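Local coordinates for probable methyltransferase (PDB 3KTY) that probably methylates RNA with S-adenosyl-L-methionine as methyl donor, as a member of the SpoU/TrmH family, seen here as its N-terminal methyltransferase domain, at the interface of chains A and B. Sequence-based numbering; all coordinates share one arbitrary frame. Chains: chain A/B, Probable methyltransferase.

About 10 Å separates the C-alpha centres of contact 1 and contact 2, two neighbouring patches of one two-fold symmetric interface. They share no residue but are joined by helix 157-172, which both chains supply to both patches: contact 2 uses its earlier turns (159 to 163) and contact 1 its later ones (166, 167 and 169). From chain A, contact 1 adds the start of helix 102-115 and the segment after strand 142-145, and contact 2 adds A:Leu155 and A:Asn156; chain B gives contact 2 helix 21-33 and B:Met34 just after it. Family members are typically dimers built around the last helix of the methyltransferase domain, so this pairing is likely the functional one.

Contact 1: the interface of chains A and B. Residues chain A 102, 146-147, 167; chain B 166, 169, 173.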
loop_
_atom_site.group_PDB
_atom_site.type_symbol
_atom_site.label_atom_id
_atom_site.label_comp_id
_atom_site.label_asym_id
_atom_site.label_seq_id
_atom_site.Cartn_x
_atom_site.Cartn_y
_atom_site.Cartn_z
ATOM N N ILE A 102 12.635 -2.576 -1.394
ATOM C CA ILE A 102 11.662 -2.722 -2.463
ATOM C C ILE A 102 11.800 -1.623 -3.510
ATOM O O ILE A 102 11.419 -1.806 -4.648
ATOM C CB ILE A 102 10.212 -2.746 -1.887
ATOM C CG1 ILE A 102 9.208 -3.057 -2.973
ATOM C CG2 ILE A 102 9.854 -1.402 -1.187
ATOM C CD1 ILE A 102 9.350 -4.466 -3.502
ATOM N N ILE A 146 10.704 -4.792 2.889
ATOM C CA ILE A 146 9.918 -3.582 3.040
ATOM C C ILE A 146 10.254 -3.111 4.436
ATOM O O ILE A 146 9.911 -3.786 5.412
ATOM C CB ILE A 146 8.431 -3.881 2.895
ATOM C CG1 ILE A 146 8.160 -4.496 1.515
ATOM C CG2 ILE A 146 7.608 -2.640 3.100
ATOM C CD1 ILE A 146 6.727 -4.419 1.075
ATOM N N PRO A 147 11.004 -1.995 4.535
ATOM C CA PRO A 147 11.454 -1.442 5.820
ATOM C C PRO A 147 10.307 -0.697 6.512
ATOM O O PRO A 147 10.302 0.531 6.482
ATOM C CB PRO A 147 12.570 -0.459 5.411
ATOM C CG PRO A 147 12.159 0.034 4.013
ATOM C CD PRO A 147 11.466 -1.191 3.379
ATOM N N GLU A 167 5.311 0.090 -5.940
ATOM C CA GLU A 167 6.717 0.356 -6.334
ATOM C C GLU A 167 7.050 -0.048 -7.762
ATOM O O GLU A 167 7.679 0.699 -8.532
ATOM C CB GLU A 167 7.638 -0.386 -5.377
ATOM C CG GLU A 167 7.673 0.347 -3.964
ATOM C CD GLU A 167 8.346 1.731 -3.990
ATOM O OE1 GLU A 167 9.073 2.046 -4.950
ATOM O OE2 GLU A 167 8.154 2.524 -3.044
ATOM N N TRP B 166 3.302 4.952 3.234
ATOM C CA TRP B 166 4.536 4.265 2.836
ATOM C C TRP B 166 5.510 5.284 2.183
ATOM O O TRP B 166 6.661 5.412 2.588
ATOM C CB TRP B 166 4.227 2.998 1.960
ATOM C CG TRP B 166 5.314 2.692 1.087
ATOM C CD1 TRP B 166 5.365 2.915 -0.239
ATOM C CD2 TRP B 166 6.599 2.187 1.468
ATOM N NE1 TRP B 166 6.598 2.564 -0.733
ATOM C CE2 TRP B 166 7.380 2.113 0.299
ATOM C CE3 TRP B 166 7.168 1.797 2.694
ATOM C CZ2 TRP B 166 8.704 1.683 0.300
ATOM C CZ3 TRP B 166 8.488 1.352 2.699
ATOM C CH2 TRP B 166 9.232 1.295 1.510
ATOM N N ARG B 169 6.852 7.543 4.869
ATOM C CA ARG B 169 7.839 6.856 5.673
ATOM C C ARG B 169 9.184 6.763 4.942
ATOM O O ARG B 169 10.253 7.066 5.480
ATOM C CB ARG B 169 7.318 5.453 6.021
ATOM C CG ARG B 169 8.355 4.556 6.633
ATOM C CD ARG B 169 7.700 3.222 7.180
ATOM N NE ARG B 169 8.732 2.519 7.919
ATOM C CZ ARG B 169 9.118 2.830 9.147
ATOM N NH1 ARG B 169 8.511 3.793 9.813
ATOM N NH2 ARG B 169 10.114 2.176 9.710
ATOM N N LEU B 173 12.731 8.343 6.441
ATOM C CA LEU B 173 13.737 7.495 7.064
ATOM C C LEU B 173 15.180 7.980 6.837
ATOM O O LEU B 173 15.497 8.560 5.799
ATOM C CB LEU B 173 13.570 6.049 6.610
ATOM C CG LEU B 173 12.460 5.346 7.382
ATOM C CD1 LEU B 173 12.269 3.893 6.899
ATOM C CD2 LEU B 173 12.680 5.381 8.890
#
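B:Trp166 pushes its indole into chain A, where A:Glu167 takes up its N-H, A:Ile102 approaches the six-membered ring from one face and A:Pro147 closes its outer edge. Two hydrogen bonds give the polar part of the patch. In the first, indole NE1 donates to the carboxylate oxygen OE2 of A:Glu167 over 2.8 Å, with 152° at the hydrogen. The oxygen lies in the ring plane and offers its anti lone pair, while the carboxylate stands almost upright to the ring, the planes 89° apart. A bend at chi2 (-68°) in A:Glu167 turns the acid toward the indole edge. In the second, B:Arg169 NE donates to the carbonyl O of A:Pro147 at 2.9 Å and nearly straight. This bond uses a lone pair in the carbonyl plane and lies in the guanidinium plane, and the extended arginine chain carries NE to it. B:Leu173 CD2 sits above the rim of one guanidinium face, from within chain B.

Apolar packing meets the six-membered ring from one face and at its outer edge. A:Ile102 CG2 and A:Ile146 CG2 lie on the same side of the indole plane, above its rim: the first is 3.6 Å from CZ2 of B:Trp166, the second a looser 4.1 Å from its CZ3. A:Pro147 CD sits beyond the outer edge, 3.8 Å from CH2 of B:Trp166, the proline ring crossing the indole at about a right angle.

Chain B contributes the later part of helix 157-172 and the last residue of the construct. Chain A brings the same helix, the start of helix 102-115 and the segment following strand 142-145, which in this family probably leads into the cofactor-binding knot.

Contact 2: the interface of chains A and B. Residues chain A 155-156, 159, 162-163; chain B 29, 34, 162.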
loop_
_atom_site.group_PDB
_atom_site.type_symbol
_atom_site.label_atom_id
_atom_site.label_comp_id
_atom_site.label_asym_id
_atom_site.label_seq_id
_atom_site.Cartn_x
_atom_site.Cartn_y
_atom_site.Cartn_z
ATOM N N LEU A 155 2.900 -6.971 8.562
ATOM C CA LEU A 155 1.685 -6.496 7.913
ATOM C C LEU A 155 1.133 -7.536 6.944
ATOM O O LEU A 155 1.888 -8.300 6.342
ATOM C CB LEU A 155 1.950 -5.180 7.176
ATOM C CG LEU A 155 3.356 -4.997 6.601
ATOM C CD1 LEU A 155 3.937 -6.334 6.166
ATOM C CD2 LEU A 155 3.338 -4.013 5.441
ATOM N N ASN A 156 -0.188 -7.560 6.798
ATOM C CA ASN A 156 -0.843 -8.506 5.903
ATOM C C ASN A 156 -0.065 -8.706 4.607
ATOM O O ASN A 156 0.515 -7.765 4.068
ATOM C CB ASN A 156 -2.271 -8.051 5.594
ATOM C CG ASN A 156 -2.987 -8.986 4.640
ATOM O OD1 ASN A 156 -3.042 -8.738 3.435
ATOM N ND2 ASN A 156 -3.540 -10.069 5.174
ATOM N N GLN A 159 -1.048 -6.530 1.911
ATOM C CA GLN A 159 -0.538 -5.175 2.076
ATOM C C GLN A 159 0.901 -5.108 1.587
ATOM O O GLN A 159 1.238 -4.258 0.758
ATOM C CB GLN A 159 -0.687 -4.753 3.520
ATOM C CG GLN A 159 -2.170 -4.629 3.903
ATOM C CD GLN A 159 -2.432 -4.760 5.403
ATOM O OE1 GLN A 159 -1.506 -4.654 6.226
ATOM N NE2 GLN A 159 -3.704 -4.988 5.765
ATOM N N GLN A 162 0.491 -4.986 -2.061
ATOM C CA GLN A 162 0.119 -3.707 -2.627
ATOM C C GLN A 162 1.349 -2.751 -2.690
ATOM O O GLN A 162 1.596 -2.093 -3.717
ATOM C CB GLN A 162 -1.035 -3.097 -1.835
ATOM C CG GLN A 162 -1.797 -2.048 -2.611
ATOM C CD GLN A 162 -2.910 -1.433 -1.788
ATOM O OE1 GLN A 162 -3.703 -0.623 -2.288
ATOM N NE2 GLN A 162 -2.981 -1.820 -0.510
ATOM N N LEU A 163 2.115 -2.688 -1.596
ATOM C CA LEU A 163 3.312 -1.873 -1.606
ATOM C C LEU A 163 4.229 -2.301 -2.767
ATOM O O LEU A 163 4.667 -1.469 -3.528
ATOM C CB LEU A 163 4.046 -1.894 -0.253
ATOM C CG LEU A 163 3.258 -1.191 0.815
ATOM C CD1 LEU A 163 4.093 -1.008 2.039
ATOM C CD2 LEU A 163 2.783 0.133 0.287
ATOM N N ARG B 29 -4.602 1.432 11.560
ATOM C CA ARG B 29 -3.665 0.317 11.497
ATOM C C ARG B 29 -2.714 0.593 10.353
ATOM O O ARG B 29 -1.487 0.558 10.511
ATOM C CB ARG B 29 -4.398 -1.022 11.295
ATOM C CG ARG B 29 -3.497 -2.224 11.478
ATOM C CD ARG B 29 -4.143 -3.596 11.148
ATOM N NE ARG B 29 -3.356 -4.289 10.123
ATOM C CZ ARG B 29 -2.140 -4.814 10.312
ATOM N NH1 ARG B 29 -1.500 -5.394 9.299
ATOM N NH2 ARG B 29 -1.553 -4.765 11.507
HETATM N N MSE B 34 3.255 2.075 9.264
HETATM C CA MSE B 34 4.239 2.945 8.645
HETATM C C MSE B 34 4.942 3.836 9.663
HETATM O O MSE B 34 5.767 4.657 9.312
HETATM C CB MSE B 34 3.576 3.799 7.534
HETATM C CG MSE B 34 3.030 2.928 6.327
HETATM SE SE MSE B 34 4.438 1.698 5.612
HETATM C CE MSE B 34 3.305 0.166 5.176
ATOM N N GLN B 162 -2.450 3.823 2.955
ATOM C CA GLN B 162 -1.251 3.035 3.143
ATOM C C GLN B 162 -0.141 3.468 2.139
ATOM O O GLN B 162 1.030 3.652 2.519
ATOM C CB GLN B 162 -1.575 1.548 3.026
ATOM C CG GLN B 162 -0.538 0.662 3.677
ATOM C CD GLN B 162 -0.864 -0.808 3.510
ATOM O OE1 GLN B 162 -0.179 -1.682 4.059
ATOM N NE2 GLN B 162 -1.926 -1.094 2.749
#
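B:Gln162 lays its amide against the aliphatic stem of A:Gln159, while B:Arg29 reaches the far end of that same glutamine. Several residues belong to conserved SpoU/TrmH elements: B:Arg29 to the first motif, where the family's arginine is a likely participant in catalysis, and A:Leu155 and A:Asn156 to the SLN stretch of the third motif, ahead of helix 157-172.

B:Gln162 hides 63 Å² against chain A. Its CG is anti to the backbone N and the chain is extended beyond it, which projects the amide across the interface. OE1 comes to 3.2 Å from A:Gln159 CB, a van der Waals approach, and the two side chains cross at about a right angle with their amides nearly perpendicular. The other branch of the same amide, NE2, lies 3.5 Å from NE2 of A:Gln162. This is a meeting of symmetry-equivalent residues and places the two-fold axis close by; the amides are steeply turned to each other, and no hydrogen bond is assigned.

B:Arg29 bends at chi3 (123°) and presents NH1 to the amide oxygen OE1 of A:Gln159 over 3.2 Å. The acceptor uses a lone pair in its carbonyl plane, but the bond is bent, 138° at the hydrogen, and the oxygen is tilted 26° from the guanidinium plane. A:Leu155 CA sits at the guanidinium edge, in plane, with NH1 of B:Arg29 3.6 Å away. Within chain A, weak hydrogen bonds run from A:Asn156 N to A:Gln159 OE1 and from A:Gln159 N to A:Asn156 OD1, which may help to position the receiving glutamine; its OE1 would then face two donors.

Beside this polar cluster, A:Leu163 CD1 and CE of B:Met34, a selenomethionine, meet tip to tip at 3.4 Å.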